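2-dehydro-3-deoxy-D-arabinonate dehydratase (Sulfolobus solfataricus, PDB 2Q1D) catalyses the magnesium-dependent dehydration of 2-dehydro-3-deoxy-D-arabinonate to 2,5-dioxopentanoate in a pentose oxidation pathway that leads from D-arabinonate to 2-oxoglutarate. Local coordinates at residues Glu75-Gly80 / Ile115-Thr120; Trp139-Pro144 / Ile258-Asp263; Asp163-Arg168 / Lys182-Cys187. All coordinates share one frame; numbering follows the deposited sequence.

Interactions 1 and 3 are buried in the core, and interaction 2 is partly exposed. Interaction 1 is a strand pair held by backbone bonds and aromatic packing. Interaction 3 is polar and brings a metal-binding aspartate to a substrate-binding lysine. Interaction 2 joins two irregular loops by apolar contacts, one tryptophan bond and a water. It differs again in that no other subunit touches it, whereas interactions 1 and 3 both touch the second subunit. Lys118 of interaction 1 forms a salt bridge with Asp164 of interaction 3. Backbone bonds join 139-144 to 163-168, and Glu143 and Asp164 share the magnesium. All three contacts reach the bound 2,5-dioxopentanoate.

Interaction 1: Glu75-Gly80 / Ile115-Thr120; sequences EVWGSG and IFFKAT. With DO4 (2,5-dioxopentanoic acid), chain C.
Trp77 and Phe117 form a T-shaped pair on one face of an antiparallel strand pair. The edge of Phe117 points at the face of Trp77, with the planes 87° apart. Phe117 CD2 lies 3.6 Å from Trp77 CE2, and Phe117 CB sits over the six-membered ring. A nearly straight bond of 3.1 Å from Trp77 NE1 to Glu75 OE1, in the plane of the indole, helps fix the rotation of that ring. Glu75 OE2 in turn pairs with Arg123 of the second subunit.

The strands contain a classic beta bulge, in which Lys118 and Ala119 both face Val76. Val76 O accepts from Lys118 N at 2.8 Å and from Ala119 N at 3.1 Å. Both donors approach from the same face of the carbonyl plane. Val76 N completes the group by donating to Ala119 O.

The tightest packing is at Gly78. Its backbone pairs with Phe116 in both directions, with Gly78 N to Phe116 O at 2.7 Å. Phe116 CG stands between the backbone N and the carbonyl carbon (chi1 62°), which folds the ring back over the glycine. Gly78 CA then lies 3.7 Å from the ring centroid, over its face. A CB here would probably run into the Phe116 ring.

Both ends are looser. At one, Ser79 OG touches Ile115 CD1 and bonds to Glu114 O, and Gly80 CA comes against C3 of the ligand. At the other, Glu75 CB makes a sparse contact with the Phe117 ring.

Strand 250-253 pairs in parallel with 76-80 along the edge facing away from 115-119, bonding Glu75, Trp77 and Ser79. Lys118 NZ donates to Lys182 O and forms a salt bridge with Asp164. Phe117 stacks on Phe117 of the second subunit.

Interaction 2: Trp139-Pro144 / Ile258-Asp263; sequences WTLPEP and IVPGRD. With MG (magnesium ion), chain B; DO4 (2,5-dioxopentanoic acid), chain C.
The indole of Trp139 carries Arg262 on one face. Arg262 CG sits almost exactly on the normal of the six-membered ring, 3.5 Å from its centroid, in a CH-pi contact. The guanidinium is turned 75° from the indole plane and does not stack, and Trp139 CH2 comes to its edge. Pro260 O lies at the edge of the indole, at a looser distance. Trp139 CG is anti to the backbone N (chi1 176°), which carries the ring across to the other segment.

In this member of the FAH family, the contact joins two irregular loops that run in nearly opposite directions. One leads into strand 144-150, and the other follows strand 250-253. The one direct hydrogen bond between them runs from Trp139 NE1 to Gly261 O, at 3.2 Å. It is bent, and the donor stands above the carbonyl plane.

Further in, the contact is apolar. The Leu141 and Pro260 side chains lie alongside each other, pointing opposite ways, with Leu141 CD2 3.9 Å from Pro260 CB. Leu141 CD1 also touches Val259 CG1. The Pro144 and Ile258 side chains cross at about a right angle, with Pro144 CG against Ile258 CB. Strands 207-214 and 217-225 cover this end through Leu210 and Phe220.

A water bridges the loops, donating to Pro142 O and Ile258 O, 3.1 and 2.8 Å away.

Segment 139-144 also supplies Glu143 to the magnesium. The Glu143 side chain is extended beyond CG, and its OE2 binds the metal at 2.3 Å, lying 3.0 Å from O5 of the bound 2,5-dioxopentanoate.

Interaction 3: Asp163-Arg168 / Lys182-Cys187; sequences DDVSAR and KIYAGC. With MG (magnesium ion), chain B; DO4 (2,5-dioxopentanoic acid), chain C.
Asp164 and Lys182 form a salt bridge in the metal and substrate site, their side chains crossing at about a right angle. Lys182 NZ reaches both carboxylate oxygens. It lies 3.1 Å from Asp164 OD1, which also makes a salt bridge to Lys118. The hydrogen bond from Lys182 NZ to Asp164 OD2 measures a very short 2.5 Å, a length that is doubtful. The lysine chain bends at chi2 (-79°) and then runs straight, which brings NZ into the site.

Two more hydrogen bonds hold the amine. Lys182 NZ donates to Ser166 OG at 2.9 Å and to O5 of the bound 2,5-dioxopentanoate at 2.9 Å. Ser166 OG donates to Asp164 O, consistent with a second-shell residue that positions the lysine.

The metal bonds come next. Asp164 OD2 binds magnesium at 1.9 Å. Glu143, Glu145, two oxygens of the ligand and a water complete six bonds.

Van der Waals contacts follow. Val165 CG1 touches Tyr184 OH at 3.4 Å, and Val165 CB packs against Cys187 O. Tyr184 to Cys187 make a type II beta turn, with Gly186 at positive phi. Cys187 CB lies over the centre of the tyrosine ring, and Tyr184 N donates to Cys187 SG at 3.5 Å.

A methionine in place of Lys182 would probably leave O5 without this N-H donor and Ser166 OG without the amine, while Asp164 kept magnesium and Lys118 as partners.

Lys182 NZ and magnesium both meet the ligand O5, the keto oxygen. This would probably polarise the C2 carbonyl, consistent with Lys182 binding the substrate.

Interaction 1: Glu75-Gly80 / Ile115-Thr120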
loop_
_atom_site.group_PDB
_atom_site.type_symbol
_atom_site.label_atom_id
_atom_site.label_comp_id
_atom_site.label_asym_id
_atom_site.label_seq_id
_atom_site.Cartn_x
_atom_site.Cartn_y
_atom_site.Cartn_z
ATOM N N GLU A 75 10.813 -18.775 0.112
ATOM C CA GLU A 75 10.970 -20.144 0.619
ATOM C C GLU A 75 12.387 -20.654 0.377
ATOM O O GLU A 75 12.966 -20.438 -0.695
ATOM C CB GLU A 75 9.988 -21.104 -0.061
ATOM C CG GLU A 75 8.525 -20.799 0.226
ATOM C CD GLU A 75 7.541 -21.715 -0.491
ATOM O OE1 GLU A 75 7.949 -22.774 -1.050
ATOM O OE2 GLU A 75 6.343 -21.357 -0.474
ATOM N N VAL A 76 12.934 -21.341 1.383
ATOM C CA VAL A 76 14.219 -22.042 1.248
ATOM C C VAL A 76 13.991 -23.546 1.422
ATOM O O VAL A 76 13.342 -23.967 2.377
ATOM C CB VAL A 76 15.306 -21.518 2.243
ATOM C CG1 VAL A 76 16.670 -22.060 1.866
ATOM C CG2 VAL A 76 15.366 -20.008 2.233
ATOM N N TRP A 77 14.514 -24.329 0.480
ATOM C CA TRP A 77 14.387 -25.788 0.476
ATOM C C TRP A 77 15.777 -26.392 0.382
ATOM O O TRP A 77 16.669 -25.835 -0.290
ATOM C CB TRP A 77 13.572 -26.277 -0.736
ATOM C CG TRP A 77 12.102 -25.990 -0.648
ATOM C CD1 TRP A 77 11.480 -24.806 -0.919
ATOM C CD2 TRP A 77 11.072 -26.905 -0.268
ATOM N NE1 TRP A 77 10.127 -24.924 -0.723
ATOM C CE2 TRP A 77 9.850 -26.205 -0.323
ATOM C CE3 TRP A 77 11.062 -28.247 0.119
ATOM C CZ2 TRP A 77 8.638 -26.797 -0.002
ATOM C CZ3 TRP A 77 9.858 -28.835 0.432
ATOM C CH2 TRP A 77 8.663 -28.109 0.371
ATOM N N GLY A 78 15.938 -27.558 1.004
ATOM C CA GLY A 78 17.203 -28.272 0.967
ATOM C C GLY A 78 17.173 -29.630 0.299
ATOM O O GLY A 78 16.157 -30.336 0.316
ATOM N N SER A 79 18.313 -29.990 -0.281
ATOM C CA SER A 79 18.550 -31.328 -0.800
ATOM C C SER A 79 19.514 -32.093 0.121
ATOM O O SER A 79 20.416 -31.501 0.739
ATOM C CB SER A 79 19.144 -31.242 -2.201
ATOM O OG SER A 79 18.503 -32.145 -3.081
ATOM N N GLY A 80 19.319 -33.409 0.200
ATOM C CA GLY A 80 20.146 -34.276 1.043
ATOM C C GLY A 80 20.870 -35.393 0.305
ATOM O O GLY A 80 20.323 -35.996 -0.629
ATOM N N ILE A 115 14.465 -34.270 -0.381
ATOM C CA ILE A 115 14.136 -32.856 -0.455
ATOM C C ILE A 115 13.445 -32.488 0.854
ATOM O O ILE A 115 12.519 -33.193 1.291
ATOM C CB ILE A 115 13.197 -32.555 -1.649
ATOM C CG1 ILE A 115 13.886 -32.840 -2.986
ATOM C CG2 ILE A 115 12.705 -31.110 -1.615
ATOM C CD1 ILE A 115 14.791 -31.744 -3.478
ATOM N N PHE A 116 13.899 -31.408 1.496
ATOM C CA PHE A 116 13.265 -30.954 2.736
ATOM C C PHE A 116 13.045 -29.450 2.742
ATOM O O PHE A 116 13.753 -28.699 2.058
ATOM C CB PHE A 116 14.069 -31.392 3.983
ATOM C CG PHE A 116 15.464 -30.807 4.046
ATOM C CD1 PHE A 116 15.698 -29.611 4.708
ATOM C CD2 PHE A 116 16.538 -31.450 3.413
ATOM C CE1 PHE A 116 16.987 -29.073 4.743
ATOM C CE2 PHE A 116 17.820 -30.922 3.439
ATOM C CZ PHE A 116 18.052 -29.735 4.104
ATOM N N PHE A 117 12.064 -29.012 3.520
ATOM C CA PHE A 117 11.860 -27.593 3.733
ATOM C C PHE A 117 12.938 -27.086 4.701
ATOM O O PHE A 117 13.092 -27.640 5.804
ATOM C CB PHE A 117 10.466 -27.326 4.292
ATOM C CG PHE A 117 10.097 -25.881 4.320
ATOM C CD1 PHE A 117 10.081 -25.173 5.526
ATOM C CD2 PHE A 117 9.777 -25.214 3.153
ATOM C CE1 PHE A 117 9.735 -23.804 5.572
ATOM C CE2 PHE A 117 9.434 -23.859 3.181
ATOM C CZ PHE A 117 9.413 -23.150 4.402
ATOM N N LYS A 118 13.666 -26.041 4.291
ATOM C CA LYS A 118 14.736 -25.461 5.112
ATOM C C LYS A 118 14.339 -24.237 5.949
ATOM O O LYS A 118 14.488 -24.267 7.179
ATOM C CB LYS A 118 15.991 -25.158 4.275
ATOM C CG LYS A 118 17.164 -24.565 5.080
ATOM C CD LYS A 118 17.515 -25.366 6.348
ATOM C CE LYS A 118 18.585 -24.649 7.162
ATOM N NZ LYS A 118 18.853 -25.256 8.509
ATOM N N ALA A 119 13.854 -23.169 5.303
ATOM C CA ALA A 119 13.531 -21.927 6.037
ATOM C C ALA A 119 12.541 -20.963 5.363
ATOM O O ALA A 119 12.267 -21.059 4.154
ATOM C CB ALA A 119 14.816 -21.181 6.372
ATOM N N THR A 120 12.024 -20.034 6.169
ATOM C CA THR A 120 11.301 -18.867 5.669
ATOM C C THR A 120 12.284 -17.702 5.717
ATOM O O THR A 120 13.310 -17.812 6.365
ATOM C CB THR A 120 10.076 -18.533 6.522
ATOM O OG1 THR A 120 10.471 -18.471 7.890
ATOM C CG2 THR A 120 9.003 -19.592 6.377
HETATM O O3 DO4 C . 19.897 -35.455 6.976
HETATM C C5 DO4 C . 19.516 -35.091 5.877
HETATM C C4 DO4 C . 20.004 -33.772 5.327
HETATM C C3 DO4 C . 21.211 -34.012 4.428
HETATM C C2 DO4 C . 21.797 -32.674 4.050
HETATM O O5 DO4 C . 21.307 -31.642 4.490
HETATM C C1 DO4 C . 22.950 -32.577 3.159
HETATM O O1 DO4 C . 23.464 -33.617 2.683
HETATM O O2 DO4 C . 23.382 -31.427 2.897
#

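Interaction 2: Trp139-Pro144 / Ile258-Asp263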
loop_
_atom_site.group_PDB
_atom_site.type_symbol
_atom_site.label_atom_id
_atom_site.label_comp_id
_atom_site.label_asym_id
_atom_site.label_seq_id
_atom_site.Cartn_x
_atom_site.Cartn_y
_atom_site.Cartn_z
ATOM N N TRP A 139 25.404 -30.697 19.422
ATOM C CA TRP A 139 26.315 -30.920 18.303
ATOM C C TRP A 139 25.660 -30.371 17.026
ATOM O O TRP A 139 24.958 -31.094 16.304
ATOM C CB TRP A 139 26.665 -32.423 18.186
ATOM C CG TRP A 139 27.519 -32.808 17.009
ATOM C CD1 TRP A 139 28.645 -32.169 16.560
ATOM C CD2 TRP A 139 27.326 -33.936 16.134
ATOM N NE1 TRP A 139 29.157 -32.817 15.454
ATOM C CE2 TRP A 139 28.369 -33.904 15.170
ATOM C CE3 TRP A 139 26.372 -34.967 16.065
ATOM C CZ2 TRP A 139 28.483 -34.868 14.146
ATOM C CZ3 TRP A 139 26.488 -35.932 15.044
ATOM C CH2 TRP A 139 27.535 -35.867 14.098
ATOM N N THR A 140 25.867 -29.078 16.780
ATOM C CA THR A 140 25.344 -28.398 15.599
ATOM C C THR A 140 26.501 -28.132 14.636
ATOM O O THR A 140 27.520 -27.586 15.027
ATOM C CB THR A 140 24.616 -27.090 16.002
ATOM O OG1 THR A 140 23.492 -27.419 16.819
ATOM C CG2 THR A 140 24.125 -26.322 14.802
ATOM N N LEU A 141 26.353 -28.548 13.385
ATOM C CA LEU A 141 27.394 -28.345 12.394
ATOM C C LEU A 141 26.906 -27.422 11.302
ATOM O O LEU A 141 25.736 -27.465 10.942
ATOM C CB LEU A 141 27.843 -29.671 11.771
ATOM C CG LEU A 141 28.620 -30.700 12.605
ATOM C CD1 LEU A 141 29.147 -31.836 11.708
ATOM C CD2 LEU A 141 29.761 -30.060 13.393
ATOM N N PRO A 142 27.793 -26.559 10.787
ATOM C CA PRO A 142 27.439 -25.835 9.588
ATOM C C PRO A 142 27.585 -26.763 8.396
ATOM O O PRO A 142 28.471 -27.620 8.405
ATOM C CB PRO A 142 28.492 -24.729 9.534
ATOM C CG PRO A 142 29.666 -25.284 10.240
ATOM C CD PRO A 142 29.132 -26.191 11.288
ATOM N N GLU A 143 26.715 -26.604 7.396
ATOM C CA GLU A 143 26.780 -27.386 6.162
ATOM C C GLU A 143 26.948 -26.457 4.947
ATOM O O GLU A 143 25.981 -25.858 4.471
ATOM C CB GLU A 143 25.550 -28.291 6.010
ATOM C CG GLU A 143 25.219 -29.210 7.208
ATOM C CD GLU A 143 24.259 -30.366 6.848
ATOM O OE1 GLU A 143 24.068 -31.277 7.678
ATOM O OE2 GLU A 143 23.695 -30.385 5.731
ATOM N N PRO A 144 28.189 -26.319 4.451
ATOM C CA PRO A 144 28.527 -25.457 3.311
ATOM C C PRO A 144 28.017 -26.041 2.007
ATOM O O PRO A 144 28.376 -27.174 1.656
ATOM C CB PRO A 144 30.052 -25.484 3.302
ATOM C CG PRO A 144 30.399 -26.815 3.912
ATOM C CD PRO A 144 29.373 -27.014 4.987
ATOM N N ILE A 258 31.006 -31.557 3.096
ATOM C CA ILE A 258 32.013 -31.334 4.139
ATOM C C ILE A 258 31.418 -31.499 5.530
ATOM O O ILE A 258 30.580 -30.712 5.956
ATOM C CB ILE A 258 32.664 -29.961 3.987
ATOM C CG1 ILE A 258 33.337 -29.867 2.612
ATOM C CG2 ILE A 258 33.678 -29.736 5.092
ATOM C CD1 ILE A 258 33.594 -28.477 2.104
ATOM N N VAL A 259 31.846 -32.537 6.236
ATOM C CA VAL A 259 31.203 -32.898 7.501
ATOM C C VAL A 259 32.218 -33.125 8.649
ATOM O O VAL A 259 32.776 -34.217 8.772
ATOM C CB VAL A 259 30.290 -34.160 7.323
ATOM C CG1 VAL A 259 29.489 -34.449 8.582
ATOM C CG2 VAL A 259 29.349 -33.996 6.135
ATOM N N PRO A 260 32.481 -32.088 9.478
ATOM C CA PRO A 260 33.301 -32.253 10.696
ATOM C C PRO A 260 32.913 -33.452 11.576
ATOM O O PRO A 260 31.804 -33.975 11.459
ATOM C CB PRO A 260 33.063 -30.945 11.461
ATOM C CG PRO A 260 32.748 -29.942 10.410
ATOM C CD PRO A 260 32.064 -30.683 9.281
ATOM N N GLY A 261 33.829 -33.867 12.449
ATOM C CA GLY A 261 33.580 -34.958 13.388
ATOM C C GLY A 261 32.676 -34.559 14.545
ATOM O O GLY A 261 32.234 -33.407 14.638
ATOM N N ARG A 262 32.406 -35.523 15.428
ATOM C CA ARG A 262 31.491 -35.335 16.566
ATOM C C ARG A 262 32.007 -34.410 17.665
ATOM O O ARG A 262 31.242 -34.002 18.545
ATOM C CB ARG A 262 31.062 -36.680 17.163
ATOM C CG ARG A 262 29.488 -36.844 17.131
ATOM C CD ARG A 262 29.126 -38.284 17.484
ATOM N NE ARG A 262 29.038 -39.154 16.287
ATOM C CZ ARG A 262 29.349 -40.455 16.275
ATOM N NH1 ARG A 262 29.228 -41.160 15.139
ATOM N NH2 ARG A 262 29.792 -41.055 17.394
ATOM N N ASP A 263 33.299 -34.088 17.599
ATOM C CA ASP A 263 33.971 -33.192 18.559
ATOM C C ASP A 263 34.027 -31.747 18.035
ATOM O O ASP A 263 34.494 -30.841 18.744
ATOM C CB ASP A 263 35.397 -33.693 18.814
ATOM C CG ASP A 263 36.188 -33.872 17.510
ATOM O OD1 ASP A 263 35.572 -34.288 16.491
ATOM O OD2 ASP A 263 37.414 -33.589 17.496
HETATM MG MG MG B . 22.271 -29.836 3.989
HETATM O O3 DO4 C . 19.897 -35.455 6.976
HETATM C C5 DO4 C . 19.516 -35.091 5.877
HETATM C C4 DO4 C . 20.004 -33.772 5.327
HETATM C C3 DO4 C . 21.211 -34.012 4.428
HETATM C C2 DO4 C . 21.797 -32.674 4.050
HETATM O O5 DO4 C . 21.307 -31.642 4.490
HETATM C C1 DO4 C . 22.950 -32.577 3.159
HETATM O O1 DO4 C . 23.464 -33.617 2.683
HETATM O O2 DO4 C . 23.382 -31.427 2.897
HETATM O O HOH W 1 28.519 -30.674 7.920
HETATM O O HOH W 2 21.182 -29.221 2.372
#

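Interaction 3: Asp163-Arg168 / Lys182-Cys187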
loop_
_atom_site.group_PDB
_atom_site.type_symbol
_atom_site.label_atom_id
_atom_site.label_comp_id
_atom_site.label_asym_id
_atom_site.label_seq_id
_atom_site.Cartn_x
_atom_site.Cartn_y
_atom_site.Cartn_z
ATOM N N ASP A 163 24.681 -21.685 4.051
ATOM C CA ASP A 163 25.015 -22.476 5.211
ATOM C C ASP A 163 23.717 -23.099 5.772
ATOM O O ASP A 163 22.902 -22.438 6.445
ATOM C CB ASP A 163 25.753 -21.585 6.225
ATOM C CG ASP A 163 26.157 -22.317 7.529
ATOM O OD1 ASP A 163 26.010 -23.563 7.647
ATOM O OD2 ASP A 163 26.619 -21.605 8.460
ATOM N N ASP A 164 23.535 -24.378 5.456
ATOM C CA ASP A 164 22.476 -25.204 6.003
ATOM C C ASP A 164 22.841 -25.635 7.433
ATOM O O ASP A 164 23.202 -26.776 7.687
ATOM C CB ASP A 164 22.266 -26.406 5.070
ATOM C CG ASP A 164 21.247 -27.422 5.595
ATOM O OD1 ASP A 164 20.350 -27.089 6.420
ATOM O OD2 ASP A 164 21.352 -28.591 5.154
ATOM N N VAL A 165 22.755 -24.707 8.370
ATOM C CA VAL A 165 23.118 -24.985 9.755
ATOM C C VAL A 165 22.188 -26.072 10.282
ATOM O O VAL A 165 20.964 -25.909 10.239
ATOM C CB VAL A 165 22.986 -23.703 10.619
ATOM C CG1 VAL A 165 23.584 -23.899 12.022
ATOM C CG2 VAL A 165 23.614 -22.505 9.887
ATOM N N SER A 166 22.759 -27.179 10.768
ATOM C CA SER A 166 21.962 -28.348 11.192
ATOM C C SER A 166 22.367 -28.913 12.556
ATOM O O SER A 166 23.547 -29.155 12.815
ATOM C CB SER A 166 22.039 -29.466 10.143
ATOM O OG SER A 166 22.293 -28.951 8.842
ATOM N N ALA A 167 21.372 -29.134 13.412
ATOM C CA ALA A 167 21.568 -29.750 14.717
ATOM C C ALA A 167 21.667 -31.261 14.535
ATOM O O ALA A 167 20.731 -32.012 14.844
ATOM C CB ALA A 167 20.435 -29.402 15.644
ATOM N N ARG A 168 22.823 -31.690 14.035
ATOM C CA ARG A 168 23.119 -33.080 13.739
ATOM C C ARG A 168 22.831 -34.088 14.853
ATOM O O ARG A 168 22.548 -35.254 14.574
ATOM C CB ARG A 168 24.576 -33.180 13.324
ATOM C CG ARG A 168 24.874 -32.456 12.031
ATOM C CD ARG A 168 24.143 -33.111 10.847
ATOM N NE ARG A 168 24.308 -34.562 10.865
ATOM C CZ ARG A 168 25.391 -35.201 10.432
ATOM N NH1 ARG A 168 26.422 -34.529 9.925
ATOM N NH2 ARG A 168 25.438 -36.521 10.509
ATOM N N LYS A 182 16.494 -28.735 11.559
ATOM C CA LYS A 182 16.796 -27.905 10.379
ATOM C C LYS A 182 16.195 -26.485 10.361
ATOM O O LYS A 182 16.759 -25.587 9.727
ATOM C CB LYS A 182 16.406 -28.647 9.090
ATOM C CG LYS A 182 17.297 -29.841 8.725
ATOM C CD LYS A 182 18.602 -29.402 8.084
ATOM C CE LYS A 182 19.373 -30.593 7.612
ATOM N NZ LYS A 182 20.595 -30.193 6.887
ATOM N N ILE A 183 15.066 -26.289 11.054
ATOM C CA ILE A 183 14.241 -25.073 10.914
ATOM C C ILE A 183 14.112 -24.360 12.237
ATOM O O ILE A 183 13.437 -24.861 13.120
ATOM C CB ILE A 183 12.768 -25.420 10.437
ATOM C CG1 ILE A 183 12.773 -26.298 9.170
ATOM C CG2 ILE A 183 11.923 -24.143 10.236
ATOM C CD1 ILE A 183 11.396 -26.872 8.785
ATOM N N TYR A 184 14.728 -23.187 12.363
ATOM C CA TYR A 184 14.646 -22.359 13.594
ATOM C C TYR A 184 15.330 -21.002 13.321
ATOM O O TYR A 184 16.063 -20.856 12.332
ATOM C CB TYR A 184 15.303 -23.061 14.815
ATOM C CG TYR A 184 16.736 -23.464 14.545
ATOM C CD1 TYR A 184 17.780 -22.576 14.780
ATOM C CD2 TYR A 184 17.044 -24.710 14.012
ATOM C CE1 TYR A 184 19.105 -22.918 14.510
ATOM C CE2 TYR A 184 18.364 -25.071 13.732
ATOM C CZ TYR A 184 19.397 -24.164 13.984
ATOM O OH TYR A 184 20.718 -24.487 13.703
ATOM N N ALA A 185 15.114 -20.016 14.189
ATOM C CA ALA A 185 15.673 -18.692 13.949
ATOM C C ALA A 185 17.187 -18.788 13.762
ATOM O O ALA A 185 17.885 -19.331 14.614
ATOM C CB ALA A 185 15.332 -17.762 15.085
ATOM N N GLY A 186 17.691 -18.298 12.639
ATOM C CA GLY A 186 19.117 -18.306 12.410
ATOM C C GLY A 186 19.680 -19.640 11.970
ATOM O O GLY A 186 20.899 -19.816 11.918
ATOM N N CYS A 187 18.795 -20.574 11.627
ATOM C CA CYS A 187 19.173 -21.883 11.078
ATOM C C CYS A 187 19.791 -21.844 9.674
ATOM O O CYS A 187 20.161 -22.894 9.153
ATOM C CB CYS A 187 17.936 -22.776 11.024
ATOM S SG CYS A 187 16.814 -22.356 9.664
HETATM MG MG MG B . 22.271 -29.836 3.989
HETATM O O3 DO4 C . 19.897 -35.455 6.976
HETATM C C5 DO4 C . 19.516 -35.091 5.877
HETATM C C4 DO4 C . 20.004 -33.772 5.327
HETATM C C3 DO4 C . 21.211 -34.012 4.428
HETATM C C2 DO4 C . 21.797 -32.674 4.050
HETATM O O5 DO4 C . 21.307 -31.642 4.490
HETATM C C1 DO4 C . 22.950 -32.577 3.159
HETATM O O1 DO4 C . 23.464 -33.617 2.683
HETATM O O2 DO4 C . 23.382 -31.427 2.897
HETATM O O HOH W 2 21.182 -29.221 2.372
#